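Local coordinates for protein M32 carboxypeptidase (Chitinophagaceae bacterium, PDB 7A03) that probably removes amino acids one at a time from the C-terminal end of peptides as a metal-dependent carboxypeptidase of the M32 family, at residues Lys143-Tyr157 and Arg365-Ile377. Numbering follows the deposited sequence. Where two conformers were deposited one is given.
Sequences KRKETTVLGYEDHPY and RYEIEKGLIDGSI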
loop_
_atom_site.group_PDB
_atom_site.type_symbol
_atom_site.label_atom_id
_atom_site.label_comp_id
_atom_site.label_asym_id
_atom_site.label_seq_id
_atom_site.Cartn_x
_atom_site.Cartn_y
_atom_site.Cartn_z
ATOM N N LYS A 143 -19.845 -11.106 -2.711
ATOM C CA LYS A 143 -19.083 -10.123 -3.476
ATOM C C LYS A 143 -19.613 -10.010 -4.898
ATOM O O LYS A 143 -19.635 -8.918 -5.479
ATOM C CB LYS A 143 -17.602 -10.502 -3.471
ATOM C CG LYS A 143 -16.907 -10.188 -2.172
ATOM C CD LYS A 143 -16.621 -8.692 -2.070
ATOM C CE LYS A 143 -16.673 -8.202 -0.646
ATOM N NZ LYS A 143 -16.193 -6.795 -0.632
ATOM N N ARG A 144 -20.054 -11.129 -5.480
ATOM C CA ARG A 144 -20.669 -11.052 -6.803
ATOM C C ARG A 144 -21.981 -10.269 -6.759
ATOM O O ARG A 144 -22.229 -9.395 -7.615
ATOM C CB ARG A 144 -20.845 -12.454 -7.393
ATOM C CG ARG A 144 -19.541 -13.269 -7.333
ATOM C CD ARG A 144 -19.699 -14.641 -7.948
ATOM N NE ARG A 144 -20.178 -14.545 -9.317
ATOM C CZ ARG A 144 -20.648 -15.571 -10.014
ATOM N NH1 ARG A 144 -20.694 -16.776 -9.466
ATOM N NH2 ARG A 144 -21.064 -15.387 -11.257
ATOM N N LYS A 145 -22.811 -10.532 -5.735
ATOM C CA LYS A 145 -23.993 -9.687 -5.529
ATOM C C LYS A 145 -23.603 -8.209 -5.444
ATOM O O LYS A 145 -24.253 -7.338 -6.046
ATOM C CB LYS A 145 -24.751 -10.115 -4.265
ATOM C CG LYS A 145 -25.758 -11.227 -4.476
ATOM C CD LYS A 145 -27.041 -10.697 -5.117
ATOM C CE LYS A 145 -28.055 -11.815 -5.361
ATOM N NZ LYS A 145 -28.320 -12.631 -4.143
ATOM N N GLU A 146 -22.519 -7.918 -4.723
ATOM C CA GLU A 146 -22.062 -6.543 -4.576
ATOM C C GLU A 146 -21.663 -5.942 -5.919
ATOM O O GLU A 146 -21.891 -4.750 -6.162
ATOM C CB GLU A 146 -20.890 -6.498 -3.596
ATOM C CG GLU A 146 -20.494 -5.094 -3.155
ATOM C CD GLU A 146 -19.421 -5.109 -2.107
ATOM O OE1 GLU A 146 -18.791 -6.169 -1.905
ATOM O OE2 GLU A 146 -19.211 -4.059 -1.471
ATOM N N THR A 147 -21.038 -6.732 -6.797
ATOM C CA THR A 147 -20.726 -6.197 -8.120
ATOM C C THR A 147 -21.994 -5.770 -8.842
ATOM O O THR A 147 -22.022 -4.722 -9.508
ATOM C CB THR A 147 -19.926 -7.179 -8.989
ATOM O OG1 THR A 147 -20.778 -8.228 -9.486
ATOM C CG2 THR A 147 -18.750 -7.770 -8.235
ATOM N N THR A 148 -23.061 -6.567 -8.723
ATOM C CA THR A 148 -24.299 -6.145 -9.385
ATOM C C THR A 148 -24.908 -4.901 -8.732
ATOM O O THR A 148 -25.508 -4.070 -9.423
ATOM C CB THR A 148 -25.310 -7.289 -9.501
ATOM O OG1 THR A 148 -25.584 -7.835 -8.207
ATOM C CG2 THR A 148 -24.767 -8.387 -10.404
ATOM N N VAL A 149 -24.754 -4.750 -7.415
ATOM C CA VAL A 149 -25.262 -3.557 -6.731
ATOM C C VAL A 149 -24.470 -2.307 -7.123
ATOM O O VAL A 149 -25.044 -1.229 -7.329
ATOM C CB VAL A 149 -25.281 -3.784 -5.207
ATOM C CG1 VAL A 149 -25.339 -2.458 -4.445
ATOM C CG2 VAL A 149 -26.437 -4.689 -4.825
ATOM N N LEU A 150 -23.144 -2.422 -7.223
ATOM C CA LEU A 150 -22.311 -1.264 -7.536
ATOM C C LEU A 150 -22.420 -0.858 -8.998
ATOM O O LEU A 150 -22.307 0.331 -9.317
ATOM C CB LEU A 150 -20.851 -1.560 -7.193
ATOM C CG LEU A 150 -20.500 -1.654 -5.709
ATOM C CD1 LEU A 150 -19.169 -2.371 -5.534
ATOM C CD2 LEU A 150 -20.426 -0.259 -5.140
ATOM N N GLY A 151 -22.630 -1.822 -9.887
ATOM C CA GLY A 151 -22.619 -1.592 -11.314
ATOM C C GLY A 151 -21.211 -1.616 -11.879
ATOM O O GLY A 151 -20.217 -1.442 -11.175
ATOM N N TYR A 152 -21.131 -1.826 -13.189
ATOM C CA TYR A 152 -19.837 -1.965 -13.841
ATOM C C TYR A 152 -20.070 -2.093 -15.338
ATOM O O TYR A 152 -21.189 -2.325 -15.806
ATOM C CB TYR A 152 -19.094 -3.215 -13.357
ATOM C CG TYR A 152 -19.869 -4.493 -13.602
ATOM C CD1 TYR A 152 -19.778 -5.168 -14.824
ATOM C CD2 TYR A 152 -20.722 -5.007 -12.630
ATOM C CE1 TYR A 152 -20.495 -6.315 -15.055
ATOM C CE2 TYR A 152 -21.444 -6.164 -12.855
ATOM C CZ TYR A 152 -21.323 -6.814 -14.069
ATOM O OH TYR A 152 -22.035 -7.964 -14.303
ATOM N N GLU A 153 -18.982 -1.980 -16.079
ATOM C CA GLU A 153 -18.974 -2.310 -17.486
ATOM C C GLU A 153 -17.967 -3.419 -17.764
ATOM O O GLU A 153 -16.915 -3.504 -17.120
ATOM C CB GLU A 153 -18.659 -1.081 -18.332
ATOM C CG GLU A 153 -19.525 0.107 -17.970
ATOM C CD GLU A 153 -19.448 1.213 -18.987
ATOM O OE1 GLU A 153 -19.633 0.930 -20.191
ATOM O OE2 GLU A 153 -19.203 2.368 -18.582
ATOM N N ASP A 154 -18.333 -4.283 -18.714
ATOM C CA ASP A 154 -17.470 -5.309 -19.297
ATOM C C ASP A 154 -17.208 -6.512 -18.392
ATOM O O ASP A 154 -17.398 -7.658 -18.814
ATOM C CB ASP A 154 -16.164 -4.708 -19.836
ATOM C CG ASP A 154 -16.409 -3.579 -20.824
ATOM O OD1 ASP A 154 -17.164 -3.791 -21.801
ATOM O OD2 ASP A 154 -15.861 -2.475 -20.614
ATOM N N HIS A 155 -16.769 -6.271 -17.152
ATOM C CA HIS A 155 -16.408 -7.350 -16.242
ATOM C C HIS A 155 -16.851 -6.982 -14.830
ATOM O O HIS A 155 -16.541 -5.874 -14.358
ATOM C CB HIS A 155 -14.894 -7.601 -16.278
ATOM C CG HIS A 155 -14.488 -8.921 -15.701
ATOM N ND1 HIS A 155 -14.636 -9.228 -14.366
ATOM C CD2 HIS A 155 -13.943 -10.018 -16.279
ATOM C CE1 HIS A 155 -14.201 -10.454 -14.144
ATOM N NE2 HIS A 155 -13.773 -10.956 -15.288
ATOM N N PRO A 156 -17.565 -7.875 -14.136
ATOM C CA PRO A 156 -18.033 -7.545 -12.774
ATOM C C PRO A 156 -16.923 -7.196 -11.809
ATOM O O PRO A 156 -17.121 -6.343 -10.932
ATOM C CB PRO A 156 -18.756 -8.822 -12.322
ATOM C CG PRO A 156 -18.327 -9.899 -13.301
ATOM C CD PRO A 156 -18.026 -9.201 -14.587
ATOM N N TYR A 157 -15.761 -7.840 -11.939
ATOM C CA TYR A 157 -14.629 -7.536 -11.071
ATOM C C TYR A 157 -14.237 -6.057 -11.129
ATOM O O TYR A 157 -13.698 -5.536 -10.149
ATOM C CB TYR A 157 -13.471 -8.463 -11.461
ATOM C CG TYR A 157 -12.247 -8.442 -10.579
ATOM C CD1 TYR A 157 -12.344 -8.474 -9.193
ATOM C CD2 TYR A 157 -10.986 -8.415 -11.145
ATOM C CE1 TYR A 157 -11.206 -8.474 -8.406
ATOM C CE2 TYR A 157 -9.854 -8.401 -10.366
ATOM C CZ TYR A 157 -9.967 -8.428 -9.004
ATOM O OH TYR A 157 -8.828 -8.425 -8.245
ATOM N N ARG A 365 -2.842 -13.472 -7.489
ATOM C CA ARG A 365 -4.040 -13.079 -6.754
ATOM C C ARG A 365 -5.018 -12.382 -7.687
ATOM O O ARG A 365 -6.233 -12.659 -7.662
ATOM C CB ARG A 365 -3.655 -12.204 -5.556
ATOM C CG ARG A 365 -2.972 -13.004 -4.433
ATOM C CD ARG A 365 -2.043 -12.123 -3.595
ATOM N NE ARG A 365 -1.402 -12.829 -2.482
ATOM C CZ ARG A 365 -0.445 -13.754 -2.617
ATOM N NH1 ARG A 365 -0.012 -14.106 -3.818
ATOM N NH2 ARG A 365 0.096 -14.329 -1.548
ATOM N N TYR A 366 -4.490 -11.556 -8.598
ATOM C CA TYR A 366 -5.374 -10.867 -9.523
ATOM C C TYR A 366 -6.131 -11.878 -10.373
ATOM O O TYR A 366 -7.373 -11.845 -10.449
ATOM C CB TYR A 366 -4.569 -9.863 -10.355
ATOM C CG TYR A 366 -5.282 -9.324 -11.554
ATOM C CD1 TYR A 366 -6.261 -8.347 -11.434
ATOM C CD2 TYR A 366 -4.964 -9.787 -12.824
ATOM C CE1 TYR A 366 -6.916 -7.872 -12.540
ATOM C CE2 TYR A 366 -5.619 -9.299 -13.951
ATOM C CZ TYR A 366 -6.594 -8.335 -13.788
ATOM O OH TYR A 366 -7.261 -7.825 -14.873
ATOM N N GLU A 367 -5.414 -12.861 -10.933
ATOM C CA GLU A 367 -6.105 -13.769 -11.839
ATOM C C GLU A 367 -7.139 -14.567 -11.072
ATOM O O GLU A 367 -8.288 -14.716 -11.523
ATOM C CB GLU A 367 -5.135 -14.685 -12.589
ATOM C CG GLU A 367 -4.037 -13.959 -13.368
ATOM C CD GLU A 367 -4.540 -13.140 -14.554
ATOM O OE1 GLU A 367 -5.682 -13.358 -15.015
ATOM O OE2 GLU A 367 -3.772 -12.274 -15.033
ATOM N N ILE A 368 -6.786 -14.980 -9.853
ATOM C CA ILE A 368 -7.709 -15.785 -9.073
ATOM C C ILE A 368 -8.928 -14.960 -8.716
ATOM O O ILE A 368 -10.071 -15.402 -8.907
ATOM C CB ILE A 368 -6.999 -16.367 -7.841
ATOM C CG1 ILE A 368 -6.125 -17.547 -8.259
ATOM C CG2 ILE A 368 -8.011 -16.764 -6.765
ATOM C CD1 ILE A 368 -5.205 -18.024 -7.182
ATOM N N GLU A 369 -8.713 -13.714 -8.273
ATOM C CA GLU A 369 -9.869 -12.914 -7.900
ATOM C C GLU A 369 -10.748 -12.693 -9.107
ATOM O O GLU A 369 -11.982 -12.816 -9.021
ATOM C CB GLU A 369 -9.455 -11.586 -7.276
ATOM C CG GLU A 369 -9.004 -11.729 -5.849
ATOM C CD GLU A 369 -8.655 -10.419 -5.217
ATOM O OE1 GLU A 369 -8.950 -9.368 -5.824
ATOM O OE2 GLU A 369 -8.083 -10.445 -4.112
ATOM N N LYS A 370 -10.121 -12.467 -10.264
ATOM C CA LYS A 370 -10.896 -12.165 -11.454
ATOM C C LYS A 370 -11.759 -13.355 -11.824
ATOM O O LYS A 370 -12.909 -13.183 -12.244
ATOM C CB LYS A 370 -9.948 -11.778 -12.593
ATOM C CG LYS A 370 -10.647 -11.401 -13.891
ATOM C CD LYS A 370 -9.643 -10.967 -14.960
ATOM C CE LYS A 370 -8.483 -11.940 -15.059
ATOM N NZ LYS A 370 -7.696 -11.750 -16.308
ATOM N N GLY A 371 -11.243 -14.569 -11.595
ATOM C CA GLY A 371 -12.015 -15.760 -11.886
ATOM C C GLY A 371 -13.054 -16.054 -10.830
ATOM O O GLY A 371 -14.133 -16.563 -11.148
ATOM N N LEU A 372 -12.756 -15.733 -9.569
ATOM C CA LEU A 372 -13.740 -15.970 -8.519
ATOM C C LEU A 372 -14.953 -15.080 -8.721
ATOM O O LEU A 372 -16.097 -15.514 -8.523
ATOM C CB LEU A 372 -13.123 -15.723 -7.144
ATOM C CG LEU A 372 -12.099 -16.752 -6.648
ATOM C CD1 LEU A 372 -11.468 -16.275 -5.350
ATOM C CD2 LEU A 372 -12.729 -18.130 -6.458
ATOM N N ILE A 373 -14.721 -13.845 -9.159
ATOM C CA ILE A 373 -15.800 -12.873 -9.253
ATOM C C ILE A 373 -16.588 -13.021 -10.551
ATOM O O ILE A 373 -17.790 -12.732 -10.584
ATOM C CB ILE A 373 -15.248 -11.454 -9.029
ATOM C CG1 ILE A 373 -14.612 -11.364 -7.639
ATOM C CG2 ILE A 373 -16.347 -10.416 -9.169
ATOM C CD1 ILE A 373 -15.576 -11.696 -6.498
ATOM N N ASP A 374 -15.952 -13.469 -11.636
ATOM C CA ASP A 374 -16.709 -13.704 -12.861
ATOM C C ASP A 374 -17.369 -15.076 -12.904
ATOM O O ASP A 374 -18.223 -15.308 -13.769
ATOM C CB ASP A 374 -15.896 -13.383 -14.128
ATOM C CG ASP A 374 -14.782 -14.390 -14.418
ATOM O OD1 ASP A 374 -14.787 -15.516 -13.878
ATOM O OD2 ASP A 374 -13.885 -14.042 -15.218
ATOM N N GLY A 375 -17.017 -15.971 -11.987
ATOM C CA GLY A 375 -17.588 -17.296 -11.940
ATOM C C GLY A 375 -16.790 -18.367 -12.648
ATOM O O GLY A 375 -17.195 -19.535 -12.620
ATOM N N SER A 376 -15.669 -18.014 -13.278
ATOM C CA SER A 376 -14.908 -18.994 -14.042
ATOM C C SER A 376 -14.000 -19.844 -13.165
ATOM O O SER A 376 -13.587 -20.925 -13.589
ATOM C CB SER A 376 -14.094 -18.305 -15.138
ATOM O OG SER A 376 -13.031 -17.551 -14.582
ATOM N N ILE A 377 -13.688 -19.385 -11.959
ATOM C CA ILE A 377 -12.914 -20.143 -10.987
ATOM C C ILE A 377 -13.788 -20.336 -9.757
ATOM O O ILE A 377 -14.423 -19.387 -9.284
ATOM C CB ILE A 377 -11.600 -19.420 -10.622
ATOM C CG1 ILE A 377 -10.686 -19.286 -11.840
ATOM C CG2 ILE A 377 -10.865 -20.140 -9.486
ATOM C CD1 ILE A 377 -9.407 -18.494 -11.549
#
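Tyr366 meets the edge of the Tyr157 ring, its CE1 lying 3.7 Å from Tyr157 CE2 with the two ring planes inclined at 46°. The hydroxyl of Tyr366 turns to Asp174 outside the contact. One turn further along helix 358-374, Glu369 OE1 accepts a hydrogen bond from Tyr157 OH at 2.6 Å, on the anti side and well out of the carboxylate plane, which stands almost perpendicular to the ring. Gly417 N donates to the same oxygen and Trp411 NE1 to OE2, so this buried carboxylate is gripped by three donors. Lys370 lays its CA over a face of the Tyr157 ring in a CH-pi contact, 4.1 Å from the centroid, while its CG reaches the His155 imidazole. Tyr157 is thus a knob held by Tyr366, Glu369, Lys370 and Ile373.

Ile373 is the reciprocal knob, seated among Lys143, Arg144, Thr147 and Tyr157. Its CG2 touches Thr147 CG2 at 3.7 Å, and its CD1 meets the CB of Lys143. At the helix end, Asp374 has CG between the backbone N and the carbonyl carbon (chi1 72°), which brings OD2 within 3.1 Å of His155 NE2 in a bent hydrogen bond, tilted from the imidazole plane. Gly375 CA lies over one face of the Arg144 guanidinium. Ser376 N closes an Asx turn on Asp374 OD1, which also accepts from Ser376 OG.

In the conformer given here, the imidazole is bonded at both nitrogens: His155 ND1 accepts from Tyr157 N, 3.0 Å away and in the ring plane, as a cap on helix 157-164. The contact therefore fastens that helix start to the end of helix 358-374 through two carboxylates, with an apolar centre between them; the two bonds of His155 together would favour the tautomer with its proton on NE2, and the Asp374 carboxylate would probably stabilise a positive charge on the ring.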